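Local coordinates for KaiC-like domain-containing protein (Pyrococcus horikoshii, PDB 2EKD) that is of unknown function but belongs to a family related to the P-loop NTPases and probably has a KaiC-like domain, at residues 159-162 with 167-170; 177-180 with 185-188; 58-61 with 65-68. All blocks are in the same frame, centred on the assembly; numbering follows the deposited sequence.

Contact 1 (159-162 with 167-170)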
loop_
_atom_site.group_PDB
_atom_site.type_symbol
_atom_site.label_atom_id
_atom_site.label_comp_id
_atom_site.label_asym_id
_atom_site.label_seq_id
_atom_site.Cartn_x
_atom_site.Cartn_y
_atom_site.Cartn_z
ATOM N N VAL F 159 13.295 -8.427 -6.154
ATOM C CA VAL F 159 14.056 -7.330 -5.590
ATOM C C VAL F 159 13.768 -6.042 -6.363
ATOM O O VAL F 159 13.574 -4.989 -5.759
ATOM C CB VAL F 159 15.570 -7.623 -5.632
ATOM C CG1 VAL F 159 16.356 -6.362 -5.329
ATOM C CG2 VAL F 159 15.915 -8.705 -4.623
ATOM N N ILE F 160 13.738 -6.116 -7.694
ATOM C CA ILE F 160 13.463 -4.922 -8.496
ATOM C C ILE F 160 11.976 -4.564 -8.413
ATOM O O ILE F 160 11.609 -3.410 -8.193
ATOM C CB ILE F 160 13.826 -5.130 -9.993
ATOM C CG1 ILE F 160 15.318 -5.445 -10.141
ATOM C CG2 ILE F 160 13.470 -3.885 -10.778
ATOM C CD1 ILE F 160 15.750 -5.707 -11.582
ATOM N N GLU F 161 11.127 -5.570 -8.585
ATOM C CA GLU F 161 9.680 -5.387 -8.541
ATOM C C GLU F 161 9.205 -4.717 -7.248
ATOM O O GLU F 161 8.445 -3.747 -7.284
ATOM C CB GLU F 161 9.006 -6.751 -8.720
ATOM C CG GLU F 161 7.521 -6.827 -8.376
ATOM C CD GLU F 161 6.641 -6.039 -9.321
ATOM O OE1 GLU F 161 6.869 -6.112 -10.549
ATOM O OE2 GLU F 161 5.708 -5.360 -8.836
ATOM N N LYS F 162 9.670 -5.220 -6.110
ATOM C CA LYS F 162 9.267 -4.674 -4.818
ATOM C C LYS F 162 9.922 -3.336 -4.466
ATOM O O LYS F 162 9.380 -2.573 -3.667
ATOM C CB LYS F 162 9.526 -5.715 -3.724
ATOM C CG LYS F 162 8.813 -7.037 -4.008
ATOM C CD LYS F 162 9.130 -8.100 -2.973
ATOM C CE LYS F 162 8.469 -9.435 -3.314
ATOM N NZ LYS F 162 6.996 -9.302 -3.544
ATOM N N ILE F 167 10.327 0.559 -12.606
ATOM C CA ILE F 167 11.657 0.258 -13.111
ATOM C C ILE F 167 11.721 -1.115 -13.780
ATOM O O ILE F 167 12.366 -1.279 -14.816
ATOM C CB ILE F 167 12.696 0.323 -11.978
ATOM C CG1 ILE F 167 12.747 1.746 -11.419
ATOM C CG2 ILE F 167 14.060 -0.126 -12.490
ATOM C CD1 ILE F 167 13.182 2.789 -12.437
ATOM N N LEU F 168 11.057 -2.103 -13.188
ATOM C CA LEU F 168 11.057 -3.435 -13.767
ATOM C C LEU F 168 10.418 -3.391 -15.158
ATOM O O LEU F 168 10.951 -3.954 -16.111
ATOM C CB LEU F 168 10.296 -4.415 -12.870
ATOM C CG LEU F 168 10.239 -5.849 -13.409
ATOM C CD1 LEU F 168 11.665 -6.383 -13.617
ATOM C CD2 LEU F 168 9.476 -6.740 -12.417
ATOM N N ASP F 169 9.278 -2.717 -15.268
ATOM C CA ASP F 169 8.582 -2.606 -16.545
ATOM C C ASP F 169 9.436 -1.894 -17.595
ATOM O O ASP F 169 9.399 -2.238 -18.771
ATOM C CB ASP F 169 7.258 -1.856 -16.367
ATOM C CG ASP F 169 6.166 -2.735 -15.784
ATOM O OD1 ASP F 169 5.688 -3.646 -16.504
ATOM O OD2 ASP F 169 5.791 -2.517 -14.608
ATOM N N LEU F 170 10.188 -0.886 -17.167
ATOM C CA LEU F 170 11.051 -0.156 -18.081
ATOM C C LEU F 170 12.161 -1.082 -18.573
ATOM O O LEU F 170 12.511 -1.070 -19.749
ATOM C CB LEU F 170 11.681 1.053 -17.388
ATOM C CG LEU F 170 11.081 2.449 -17.537
ATOM C CD1 LEU F 170 12.179 3.450 -17.193
ATOM C CD2 LEU F 170 10.588 2.701 -18.960
#
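Ile160 meets the helix 165-174 through its CG2 methyl, which sits 3.8 Å from Leu168 CB and just as near the backbone N of Leu168. Its first torsion (chi1 -60°) places CG1 beside the backbone N, anti to the carbonyl carbon, while CG2, anti to N, faces Leu168. The Ile160 and Leu168 side chains lie nearly at right angles, and Ile167 adds its own CG2 methyl at 4.2 Å from Ile160 CG2. Around this apolar patch, His122 and Ile125 of helix 121-127 pack on Ile160.

One residue on, Glu161 sits where the backbones come nearest, its CA 5.7 Å from the CA of Leu168. Its chain bends at chi2 (68°) and brings OE1 to 3.3 Å from Leu168 CD2, while Glu161 CB lies 3.7 Å from the same methyl. The other oxygen, OE2, is hydrogen-bonded to Ser165 OG, and a long, weak ion pair links OE1 to Arg157.

No hydrogen bond joins the two segments, so the grip between these consecutive helices is one of van der Waals packing. The carboxylate is held by the Ser165 bond, which steadies its acidic end while its flank and OE1 rest on leucine.

Contact 2 (177-180 with 185-188); sequences SILE and GIII
An antiparallel beta hairpin brings 177-180 and 185-188 together where the parallel run of the mixed sheet ends: strand 177-182 is parallel to 17-22, and 185-190 is antiparallel to 177-182. The segment axes approach to 4.6 Å with their directions 151° apart. Glu180 and Ile187 form the hydrogen-bonded pair: Glu180 N donates to Ile187 O over 2.7 Å, and Ile187 N returns a bond of the same 2.7 Å to Glu180 O. Leu179 and Ile188 make the adjacent non-hydrogen-bonded pair, and the CA of Leu179 offers a C-H contact to Ile187 O at 3.3 Å.

The side chains sort onto two faces. On one, Leu179 touches two isoleucines of the facing strand: its CB meets Ile186 CG2 at 3.8 Å, and its CD2 lies 3.6 Å from Ile188 CG1. With CG anti to the carbonyl carbon (chi1 -64°), the leucine branch runs alongside Ile188, pointing the same way, but slants across Ile186. The opposite face carries Glu180 and Ile187, both partly exposed. At the turn end, Gly185 has backbone angles (phi 141°) that call for glycine, and its O bonds to Thr182 OG1.

Strand 17-22 flanks the hairpin beyond 177-182, and short strand 200-201 lies next to 185-190 on its other side in the sheet, while Phe12, Ile196 and Pro203 pack on the Leu179 face.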
loop_
_atom_site.group_PDB
_atom_site.type_symbol
_atom_site.label_atom_id
_atom_site.label_comp_id
_atom_site.label_asym_id
_atom_site.label_seq_id
_atom_site.Cartn_x
_atom_site.Cartn_y
_atom_site.Cartn_z
ATOM N N SER F 177 14.817 -9.869 -25.340
ATOM C CA SER F 177 14.228 -11.144 -24.937
ATOM C C SER F 177 14.168 -11.228 -23.420
ATOM O O SER F 177 15.021 -10.671 -22.716
ATOM C CB SER F 177 15.037 -12.336 -25.466
ATOM O OG SER F 177 14.686 -12.671 -26.801
ATOM N N ILE F 178 13.152 -11.917 -22.919
ATOM C CA ILE F 178 12.998 -12.086 -21.483
ATOM C C ILE F 178 12.776 -13.550 -21.151
ATOM O O ILE F 178 11.911 -14.201 -21.734
ATOM C CB ILE F 178 11.803 -11.283 -20.927
ATOM C CG1 ILE F 178 12.019 -9.786 -21.181
ATOM C CG2 ILE F 178 11.640 -11.574 -19.436
ATOM C CD1 ILE F 178 10.830 -8.909 -20.804
ATOM N N LEU F 179 13.579 -14.059 -20.225
ATOM C CA LEU F 179 13.461 -15.432 -19.769
ATOM C C LEU F 179 13.106 -15.398 -18.295
ATOM O O LEU F 179 13.622 -14.567 -17.542
ATOM C CB LEU F 179 14.781 -16.192 -19.937
ATOM C CG LEU F 179 15.312 -16.401 -21.359
ATOM C CD1 LEU F 179 16.582 -17.239 -21.306
ATOM C CD2 LEU F 179 14.250 -17.089 -22.215
ATOM N N GLU F 180 12.214 -16.285 -17.878
ATOM C CA GLU F 180 11.854 -16.336 -16.475
ATOM C C GLU F 180 12.045 -17.761 -15.973
ATOM O O GLU F 180 11.433 -18.702 -16.488
ATOM C CB GLU F 180 10.407 -15.886 -16.247
ATOM C CG GLU F 180 10.215 -15.292 -14.856
ATOM C CD GLU F 180 8.770 -14.962 -14.517
ATOM O OE1 GLU F 180 8.052 -14.413 -15.387
ATOM O OE2 GLU F 180 8.360 -15.241 -13.366
ATOM N N GLY F 185 10.597 -25.080 -15.472
ATOM C CA GLY F 185 11.444 -24.717 -16.594
ATOM C C GLY F 185 11.572 -23.222 -16.822
ATOM O O GLY F 185 11.110 -22.405 -16.022
ATOM N N ILE F 186 12.200 -22.865 -17.934
ATOM C CA ILE F 186 12.412 -21.467 -18.272
ATOM C C ILE F 186 11.338 -20.960 -19.226
ATOM O O ILE F 186 11.168 -21.489 -20.328
ATOM C CB ILE F 186 13.805 -21.279 -18.910
ATOM C CG1 ILE F 186 14.881 -21.807 -17.954
ATOM C CG2 ILE F 186 14.047 -19.817 -19.223
ATOM C CD1 ILE F 186 16.241 -21.909 -18.578
ATOM N N ILE F 187 10.602 -19.939 -18.798
ATOM C CA ILE F 187 9.558 -19.379 -19.640
ATOM C C ILE F 187 10.131 -18.258 -20.489
ATOM O O ILE F 187 10.868 -17.405 -19.994
ATOM C CB ILE F 187 8.403 -18.781 -18.822
ATOM C CG1 ILE F 187 7.763 -19.855 -17.945
ATOM C CG2 ILE F 187 7.361 -18.179 -19.769
ATOM C CD1 ILE F 187 6.629 -19.323 -17.072
ATOM N N ILE F 188 9.799 -18.277 -21.773
ATOM C CA ILE F 188 10.246 -17.243 -22.692
ATOM C C ILE F 188 9.112 -16.233 -22.772
ATOM O O ILE F 188 8.224 -16.358 -23.609
ATOM C CB ILE F 188 10.525 -17.825 -24.082
ATOM C CG1 ILE F 188 11.630 -18.888 -23.965
ATOM C CG2 ILE F 188 10.932 -16.711 -25.047
ATOM C CD1 ILE F 188 11.938 -19.632 -25.237
#

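Contact 3 (58-61 with 65-68); sequences RLKV and DVAP
Apolar packing carries this contact, and Val66 supplies nearly all of it from the second segment. Its CG1 methyl reaches Leu59 CB at 4.1 Å. The valine torsion (chi1 -66°) sets CG1 anti to its carbonyl carbon, beside the backbone N, and this methyl is the one that meets helix 51-61. Leu59 offers only its first carbon to Val66; its branched end turns to helix 29-37, where it packs on Leu30, Tyr33 and the side chain of Glu29.

The same methyl also lies against backbone. Val66 CG1 is 3.9 Å from Lys60 N and 4.0 Å from Lys60 CA, which puts it over the peptide link joining Leu59 to Lys60, with Lys60 CB 4.2 Å away. Beyond CB the lysine runs out extended as far as CE, and its end leads away from Val66. Lys60 is exposed at the margin, whereas Val66 and Leu59 are buried.

Polar bonds play no direct part between the segments. They hold the surroundings instead: Asp65 O is hydrogen-bonded to Tyr33 OH, and Arg58 forms a salt bridge with Glu29 and a cation-pi contact with Phe55.

Val66 takes the N-cap position of helix 67-70, and the contact sets the start of this short helix against the last turn of helix 51-61. The two helices and the loop between them lie in the connection of a beta-alpha-beta crossover, between the neighbouring parallel strands 44-48 and 73-77, an arrangement that belongs to alpha/beta folds of the P-loop NTPase kind.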
loop_
_atom_site.group_PDB
_atom_site.type_symbol
_atom_site.label_atom_id
_atom_site.label_comp_id
_atom_site.label_asym_id
_atom_site.label_seq_id
_atom_site.Cartn_x
_atom_site.Cartn_y
_atom_site.Cartn_z
ATOM N N ARG F 58 28.215 -20.610 -4.192
ATOM C CA ARG F 58 27.074 -21.513 -4.084
ATOM C C ARG F 58 27.284 -22.757 -4.930
ATOM O O ARG F 58 26.933 -23.862 -4.517
ATOM C CB ARG F 58 25.789 -20.798 -4.514
ATOM C CG ARG F 58 24.801 -20.564 -3.374
ATOM C CD ARG F 58 24.178 -19.178 -3.426
ATOM N NE ARG F 58 23.592 -18.857 -4.730
ATOM C CZ ARG F 58 23.630 -17.638 -5.264
ATOM N NH1 ARG F 58 24.222 -16.648 -4.605
ATOM N NH2 ARG F 58 23.085 -17.401 -6.448
ATOM N N LEU F 59 27.856 -22.569 -6.115
ATOM C CA LEU F 59 28.126 -23.679 -7.021
ATOM C C LEU F 59 29.218 -24.563 -6.420
ATOM O O LEU F 59 29.143 -25.791 -6.483
ATOM C CB LEU F 59 28.570 -23.145 -8.385
ATOM C CG LEU F 59 27.445 -22.501 -9.202
ATOM C CD1 LEU F 59 28.008 -21.758 -10.403
ATOM C CD2 LEU F 59 26.474 -23.586 -9.654
ATOM N N LYS F 60 30.218 -23.919 -5.825
ATOM C CA LYS F 60 31.340 -24.616 -5.206
ATOM C C LYS F 60 30.874 -25.507 -4.062
ATOM O O LYS F 60 31.245 -26.675 -3.999
ATOM C CB LYS F 60 32.365 -23.601 -4.699
ATOM C CG LYS F 60 33.730 -24.182 -4.342
ATOM C CD LYS F 60 34.723 -23.047 -4.124
ATOM C CE LYS F 60 36.151 -23.530 -3.925
ATOM N NZ LYS F 60 36.388 -24.000 -2.542
ATOM N N VAL F 61 30.061 -24.967 -3.157
ATOM C CA VAL F 61 29.564 -25.770 -2.041
ATOM C C VAL F 61 28.633 -26.865 -2.560
ATOM O O VAL F 61 28.485 -27.917 -1.929
ATOM C CB VAL F 61 28.784 -24.917 -1.002
ATOM C CG1 VAL F 61 29.583 -23.686 -0.643
ATOM C CG2 VAL F 61 27.416 -24.537 -1.544
ATOM N N ASP F 65 32.373 -28.368 -10.409
ATOM C CA ASP F 65 33.764 -28.090 -10.721
ATOM C C ASP F 65 33.712 -26.635 -11.180
ATOM O O ASP F 65 33.165 -26.335 -12.237
ATOM C CB ASP F 65 34.250 -28.992 -11.855
ATOM C CG ASP F 65 35.557 -28.519 -12.454
ATOM O OD1 ASP F 65 36.520 -28.292 -11.690
ATOM O OD2 ASP F 65 35.618 -28.375 -13.693
ATOM N N VAL F 66 34.266 -25.737 -10.375
ATOM C CA VAL F 66 34.237 -24.316 -10.689
ATOM C C VAL F 66 35.464 -23.754 -11.398
ATOM O O VAL F 66 35.676 -22.544 -11.406
ATOM C CB VAL F 66 33.974 -23.486 -9.413
ATOM C CG1 VAL F 66 32.578 -23.773 -8.894
ATOM C CG2 VAL F 66 35.007 -23.829 -8.342
ATOM N N ALA F 67 36.277 -24.620 -11.994
ATOM C CA ALA F 67 37.447 -24.144 -12.724
ATOM C C ALA F 67 36.985 -23.336 -13.950
ATOM O O ALA F 67 37.564 -22.295 -14.275
ATOM C CB ALA F 67 38.316 -25.314 -13.151
ATOM N N PRO F 68 35.934 -23.804 -14.647
ATOM C CA PRO F 68 35.442 -23.073 -15.821
ATOM C C PRO F 68 35.053 -21.630 -15.468
ATOM O O PRO F 68 35.140 -20.731 -16.301
ATOM C CB PRO F 68 34.226 -23.890 -16.257
ATOM C CG PRO F 68 34.574 -25.274 -15.831
ATOM C CD PRO F 68 35.189 -25.063 -14.465
#

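Contact 2 is built into the central sheet, whereas contacts 1 and 3 each join two consecutive helices in connections between parallel strands. Contacts 1 and 3 are buried, the latter with an exposed lysine at its margin; contact 2 is partly buried, its Leu179 face inside and Glu180 and Ile187 partly exposed, yet it buries more surface than either. Backbone hydrogen bonds set its register, while the other two rely on side-chain packing, with no hydrogen bond across their segments. Helix 165-174 of contact 1 leads directly into strand 177-182 of contact 2, though their nearest atoms stay about 7 Å apart. Contacts 1 and 3, their centres about 30 Å apart, both border the third subunit.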